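Local coordinates for tudor domain-containing protein 1 (Mus musculus, PDB 4B9W) that binds arginine-methylated Piwi proteins through its extended Tudor domains and takes part in piRNA-guided repression of transposable elements during spermatogenesis, at residues P29-A41 with F126-P138. Numbering follows the deposited sequence.
Sequences PGEFYCHFLKDDA and FQGMQCWLVDIQP
C131 CB lies over one face of the F32 ring, 3.7 Å from the centroid and 20° off the normal, a CH-pi contact; L133 N and P29 O meet the ring's edge in its plane. Chi1 of 61° sets F32 CG between its own backbone N and carbonyl carbon, which carries the ring across to strand 129-133. There F32 CZ comes 4.0 Å from L133 CD2, and V174 and L176 of strand 171-178 also touch the ring. Replacing F32 by an alanine would probably strip C131 CB of its aromatic face and open a gap beside L133. The F36 ring turns its edge to C131 SG, 3.8 Å from F36 CZ, while C34 SG lies 3.9 Å from C131 SG on the same side of the sheet. On the other side, Q130 CA sits over a face of the Y33 ring, 4.0 Å from its centroid (CH-pi), with G128 at the ring's edge. Antiparallel pairing joins the strands: F32 N bonds C131 O at 3.2 Å and C34 N bonds M129 O at 3.1 Å. Near F36, water 3 accepts from F36 N. E31 OE2 reaches outside both segments to a salt bridge with a basic side chain of the bound MILI peptide. Thus sulfur and aromatic groups build a buried, largely apolar side of this sheet in the extended Tudor domain, while E31 offers the peptide a charge.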
loop_
_atom_site.group_PDB
_atom_site.type_symbol
_atom_site.label_atom_id
_atom_site.label_comp_id
_atom_site.label_asym_id
_atom_site.label_seq_id
_atom_site.Cartn_x
_atom_site.Cartn_y
_atom_site.Cartn_z
ATOM N N PRO A 29 10.167 -8.879 -6.888
ATOM C CA PRO A 29 10.370 -10.239 -6.390
ATOM C C PRO A 29 9.751 -10.509 -5.037
ATOM O O PRO A 29 9.628 -11.678 -4.670
ATOM C CB PRO A 29 11.897 -10.354 -6.301
ATOM C CG PRO A 29 12.394 -9.426 -7.336
ATOM C CD PRO A 29 11.452 -8.251 -7.239
ATOM N N GLY A 30 9.378 -9.462 -4.296
ATOM C CA GLY A 30 8.755 -9.610 -2.992
ATOM C C GLY A 30 7.241 -9.463 -3.017
ATOM O O GLY A 30 6.564 -9.582 -1.981
ATOM N N GLU A 31 6.718 -9.215 -4.213
ATOM C CA GLU A 31 5.322 -8.905 -4.386
ATOM C C GLU A 31 4.862 -9.126 -5.825
ATOM O O GLU A 31 4.935 -8.227 -6.675
ATOM C CB GLU A 31 5.105 -7.458 -3.980
ATOM C CG GLU A 31 3.667 -6.997 -4.027
ATOM C CD GLU A 31 3.543 -5.509 -3.719
ATOM O OE1 GLU A 31 4.537 -4.741 -3.864
ATOM O OE2 GLU A 31 2.442 -5.098 -3.354
ATOM N N PHE A 32 4.347 -10.309 -6.085
ATOM C CA PHE A 32 3.763 -10.584 -7.366
ATOM C C PHE A 32 2.581 -11.498 -7.174
ATOM O O PHE A 32 2.445 -12.138 -6.137
ATOM C CB PHE A 32 4.787 -11.185 -8.342
ATOM C CG PHE A 32 5.367 -12.501 -7.901
ATOM C CD1 PHE A 32 6.366 -12.550 -6.953
ATOM C CD2 PHE A 32 4.899 -13.709 -8.450
ATOM C CE1 PHE A 32 6.900 -13.767 -6.544
ATOM C CE2 PHE A 32 5.428 -14.920 -8.047
ATOM C CZ PHE A 32 6.441 -14.947 -7.102
ATOM N N TYR A 33 1.718 -11.536 -8.178
ATOM C CA TYR A 33 0.469 -12.241 -8.072
ATOM C C TYR A 33 0.404 -13.344 -9.107
ATOM O O TYR A 33 0.818 -13.149 -10.248
ATOM C CB TYR A 33 -0.681 -11.243 -8.235
ATOM C CG TYR A 33 -0.800 -10.354 -7.035
ATOM C CD1 TYR A 33 0.038 -9.259 -6.870
ATOM C CD2 TYR A 33 -1.707 -10.636 -6.034
ATOM C CE1 TYR A 33 -0.045 -8.460 -5.747
ATOM C CE2 TYR A 33 -1.801 -9.831 -4.910
ATOM C CZ TYR A 33 -0.974 -8.758 -4.774
ATOM O OH TYR A 33 -1.068 -7.970 -3.666
ATOM N N CYS A 34 -0.106 -14.503 -8.693
ATOM C CA CYS A 34 -0.186 -15.660 -9.577
ATOM C C CYS A 34 -1.587 -16.223 -9.620
ATOM O O CYS A 34 -2.306 -16.202 -8.621
ATOM C CB CYS A 34 0.750 -16.778 -9.106
ATOM S SG CYS A 34 2.527 -16.450 -9.250
ATOM N N HIS A 35 -1.963 -16.722 -10.793
ATOM C CA HIS A 35 -3.011 -17.702 -10.897
ATOM C C HIS A 35 -2.399 -19.067 -10.714
ATOM O O HIS A 35 -1.453 -19.431 -11.424
ATOM C CB HIS A 35 -3.682 -17.630 -12.246
ATOM C CG HIS A 35 -4.451 -16.365 -12.474
ATOM N ND1 HIS A 35 -4.540 -15.779 -13.691
ATOM C CD2 HIS A 35 -5.170 -15.576 -11.599
ATOM C CE1 HIS A 35 -5.292 -14.673 -13.599
ATOM N NE2 HIS A 35 -5.676 -14.540 -12.310
ATOM N N PHE A 36 -2.922 -19.817 -9.740
ATOM C CA PHE A 36 -2.531 -21.200 -9.499
ATOM C C PHE A 36 -3.438 -22.142 -10.311
ATOM O O PHE A 36 -4.677 -22.105 -10.194
ATOM C CB PHE A 36 -2.534 -21.488 -7.997
ATOM C CG PHE A 36 -1.397 -20.816 -7.263
ATOM C CD1 PHE A 36 -1.386 -19.450 -7.065
ATOM C CD2 PHE A 36 -0.318 -21.552 -6.808
ATOM C CE1 PHE A 36 -0.348 -18.836 -6.387
ATOM C CE2 PHE A 36 0.738 -20.952 -6.134
ATOM C CZ PHE A 36 0.728 -19.592 -5.927
ATOM N N LEU A 37 -2.823 -22.924 -11.191
ATOM C CA LEU A 37 -3.571 -23.701 -12.173
ATOM C C LEU A 37 -3.930 -25.050 -11.585
ATOM O O LEU A 37 -3.313 -26.083 -11.897
ATOM C CB LEU A 37 -2.790 -23.853 -13.485
ATOM C CG LEU A 37 -2.183 -22.599 -14.121
ATOM C CD1 LEU A 37 -1.378 -22.978 -15.363
ATOM C CD2 LEU A 37 -3.234 -21.552 -14.454
ATOM N N LYS A 38 -4.904 -25.024 -10.684
ATOM C CA LYS A 38 -5.463 -26.235 -10.101
ATOM C C LYS A 38 -6.981 -26.093 -10.017
ATOM O O LYS A 38 -7.524 -25.001 -10.218
ATOM C CB LYS A 38 -4.849 -26.537 -8.728
ATOM C CG LYS A 38 -4.968 -25.455 -7.666
ATOM C CD LYS A 38 -4.512 -25.996 -6.310
ATOM C CE LYS A 38 -4.898 -25.056 -5.170
ATOM N NZ LYS A 38 -4.716 -25.675 -3.823
ATOM N N ASP A 39 -7.654 -27.206 -9.764
ATOM C CA ASP A 39 -9.104 -27.214 -9.570
ATOM C C ASP A 39 -9.886 -26.493 -10.678
ATOM O O ASP A 39 -10.926 -25.901 -10.397
ATOM C CB ASP A 39 -9.436 -26.581 -8.207
ATOM C CG ASP A 39 -8.752 -27.294 -7.051
ATOM O OD1 ASP A 39 -8.679 -28.541 -7.102
ATOM O OD2 ASP A 39 -8.284 -26.617 -6.099
ATOM N N ASP A 40 -9.400 -26.531 -11.920
ATOM C CA ASP A 40 -10.082 -25.876 -13.049
ATOM C C ASP A 40 -10.243 -24.343 -12.858
ATOM O O ASP A 40 -11.194 -23.733 -13.366
ATOM C CB ASP A 40 -11.459 -26.519 -13.302
ATOM C CG ASP A 40 -11.370 -27.995 -13.663
ATOM O OD1 ASP A 40 -10.454 -28.369 -14.422
ATOM O OD2 ASP A 40 -12.240 -28.781 -13.203
ATOM N N ALA A 41 -9.283 -23.735 -12.164
ATOM C CA ALA A 41 -9.317 -22.305 -11.821
ATOM C C ALA A 41 -9.550 -21.385 -13.008
ATOM O O ALA A 41 -10.505 -20.613 -13.000
ATOM C CB ALA A 41 -8.028 -21.897 -11.101
ATOM N N PHE A 126 -11.090 -16.281 -4.344
ATOM C CA PHE A 126 -10.313 -15.235 -4.993
ATOM C C PHE A 126 -8.989 -15.787 -5.518
ATOM O O PHE A 126 -8.280 -16.516 -4.822
ATOM C CB PHE A 126 -10.102 -14.022 -4.066
ATOM C CG PHE A 126 -11.378 -13.284 -3.686
ATOM C CD1 PHE A 126 -12.619 -13.581 -4.264
ATOM C CD2 PHE A 126 -11.331 -12.253 -2.739
ATOM C CE1 PHE A 126 -13.759 -12.883 -3.895
ATOM C CE2 PHE A 126 -12.483 -11.555 -2.372
ATOM C CZ PHE A 126 -13.692 -11.876 -2.941
ATOM N N GLN A 127 -8.670 -15.426 -6.763
ATOM C CA GLN A 127 -7.639 -16.140 -7.552
ATOM C C GLN A 127 -6.314 -15.406 -7.688
ATOM O O GLN A 127 -5.345 -16.006 -8.109
ATOM C CB GLN A 127 -8.154 -16.431 -8.957
ATOM C CG GLN A 127 -9.285 -17.427 -9.043
ATOM C CD GLN A 127 -8.904 -18.819 -8.589
ATOM O OE1 GLN A 127 -7.828 -19.314 -8.911
ATOM N NE2 GLN A 127 -9.802 -19.471 -7.839
ATOM N N GLY A 128 -6.272 -14.115 -7.370
ATOM C CA GLY A 128 -5.036 -13.353 -7.404
ATOM C C GLY A 128 -4.292 -13.537 -6.093
ATOM O O GLY A 128 -4.510 -12.798 -5.114
ATOM N N MET A 129 -3.419 -14.534 -6.074
ATOM C CA MET A 129 -2.734 -14.915 -4.851
ATOM C C MET A 129 -1.431 -14.158 -4.731
ATOM O O MET A 129 -0.568 -14.301 -5.611
ATOM C CB MET A 129 -2.453 -16.423 -4.893
ATOM C CG MET A 129 -3.718 -17.270 -4.919
ATOM S SD MET A 129 -4.782 -16.892 -3.499
ATOM C CE MET A 129 -3.581 -16.969 -2.152
ATOM N N GLN A 130 -1.272 -13.372 -3.666
ATOM C CA GLN A 130 -0.009 -12.632 -3.495
ATOM C C GLN A 130 1.110 -13.610 -3.187
ATOM O O GLN A 130 0.927 -14.480 -2.342
ATOM C CB GLN A 130 -0.094 -11.591 -2.365
ATOM C CG GLN A 130 1.163 -10.741 -2.272
ATOM C CD GLN A 130 1.089 -9.683 -1.184
ATOM O OE1 GLN A 130 0.195 -9.704 -0.335
ATOM N NE2 GLN A 130 2.044 -8.764 -1.193
ATOM N N CYS A 131 2.247 -13.461 -3.870
ATOM C CA CYS A 131 3.406 -14.309 -3.677
ATOM C C CYS A 131 4.654 -13.482 -3.434
ATOM O O CYS A 131 4.638 -12.289 -3.612
ATOM C CB CYS A 131 3.663 -15.189 -4.891
ATOM S SG CYS A 131 2.266 -16.202 -5.376
ATOM N N TRP A 132 5.709 -14.143 -2.975
ATOM C CA TRP A 132 7.070 -13.575 -2.964
ATOM C C TRP A 132 8.010 -14.700 -3.161
ATOM O O TRP A 132 7.682 -15.804 -2.827
ATOM C CB TRP A 132 7.385 -12.848 -1.668
ATOM C CG TRP A 132 7.017 -13.586 -0.412
ATOM C CD1 TRP A 132 7.807 -14.459 0.345
ATOM C CD2 TRP A 132 5.741 -13.505 0.300
ATOM N NE1 TRP A 132 7.104 -14.910 1.441
ATOM C CE2 TRP A 132 5.860 -14.380 1.460
ATOM C CE3 TRP A 132 4.546 -12.809 0.091
ATOM C CZ2 TRP A 132 4.821 -14.550 2.350
ATOM C CZ3 TRP A 132 3.501 -12.978 1.008
ATOM C CH2 TRP A 132 3.638 -13.832 2.111
ATOM N N LEU A 133 9.178 -14.456 -3.737
ATOM C CA LEU A 133 10.175 -15.514 -3.881
ATOM C C LEU A 133 10.845 -15.717 -2.529
ATOM O O LEU A 133 11.118 -14.763 -1.831
ATOM C CB LEU A 133 11.244 -15.148 -4.919
ATOM C CG LEU A 133 10.810 -15.068 -6.394
ATOM C CD1 LEU A 133 12.021 -14.735 -7.254
ATOM C CD2 LEU A 133 10.164 -16.354 -6.855
ATOM N N VAL A 134 11.097 -16.961 -2.145
ATOM C CA VAL A 134 11.767 -17.186 -0.871
ATOM C C VAL A 134 13.285 -17.114 -1.048
ATOM O O VAL A 134 13.808 -17.224 -2.163
ATOM C CB VAL A 134 11.360 -18.511 -0.216
ATOM C CG1 VAL A 134 9.878 -18.473 0.137
ATOM C CG2 VAL A 134 11.720 -19.689 -1.112
ATOM N N ASP A 135 13.960 -16.907 0.071
ATOM C CA ASP A 135 15.420 -17.036 0.190
ATOM C C ASP A 135 16.213 -15.927 -0.535
ATOM O O ASP A 135 17.411 -16.095 -0.803
ATOM C CB ASP A 135 15.922 -18.430 -0.262
ATOM C CG ASP A 135 15.314 -19.600 0.547
ATOM O OD1 ASP A 135 14.736 -19.386 1.637
ATOM O OD2 ASP A 135 15.427 -20.743 0.062
ATOM N N ILE A 136 15.561 -14.790 -0.789
ATOM C CA ILE A 136 16.236 -13.584 -1.310
ATOM C C ILE A 136 15.775 -12.281 -0.638
ATOM O O ILE A 136 14.742 -12.229 0.006
ATOM C CB ILE A 136 16.041 -13.440 -2.829
ATOM C CG1 ILE A 136 14.539 -13.338 -3.169
ATOM C CG2 ILE A 136 16.701 -14.599 -3.571
ATOM C CD1 ILE A 136 14.260 -12.667 -4.487
ATOM N N GLN A 137 16.570 -11.234 -0.805
ATOM C CA GLN A 137 16.300 -9.910 -0.239
ATOM C C GLN A 137 16.992 -8.853 -1.126
ATOM O O GLN A 137 17.959 -9.172 -1.821
ATOM C CB GLN A 137 16.841 -9.838 1.205
ATOM C CG GLN A 137 18.364 -10.020 1.320
ATOM C CD GLN A 137 18.849 -10.007 2.759
ATOM O OE1 GLN A 137 18.363 -9.227 3.575
ATOM N NE2 GLN A 137 19.800 -10.885 3.083
ATOM N N PRO A 138 16.498 -7.601 -1.121
ATOM C CA PRO A 138 17.164 -6.550 -1.914
ATOM C C PRO A 138 18.575 -6.249 -1.406
ATOM O O PRO A 138 18.821 -6.374 -0.217
ATOM C CB PRO A 138 16.261 -5.323 -1.722
ATOM C CG PRO A 138 15.338 -5.648 -0.588
ATOM C CD PRO A 138 15.248 -7.133 -0.489
HETATM O O HOH W 1 11.095 -12.246 -1.847
HETATM O O HOH W 2 -6.538 -21.624 -8.094
HETATM O O HOH W 3 -5.096 -18.781 -8.395
#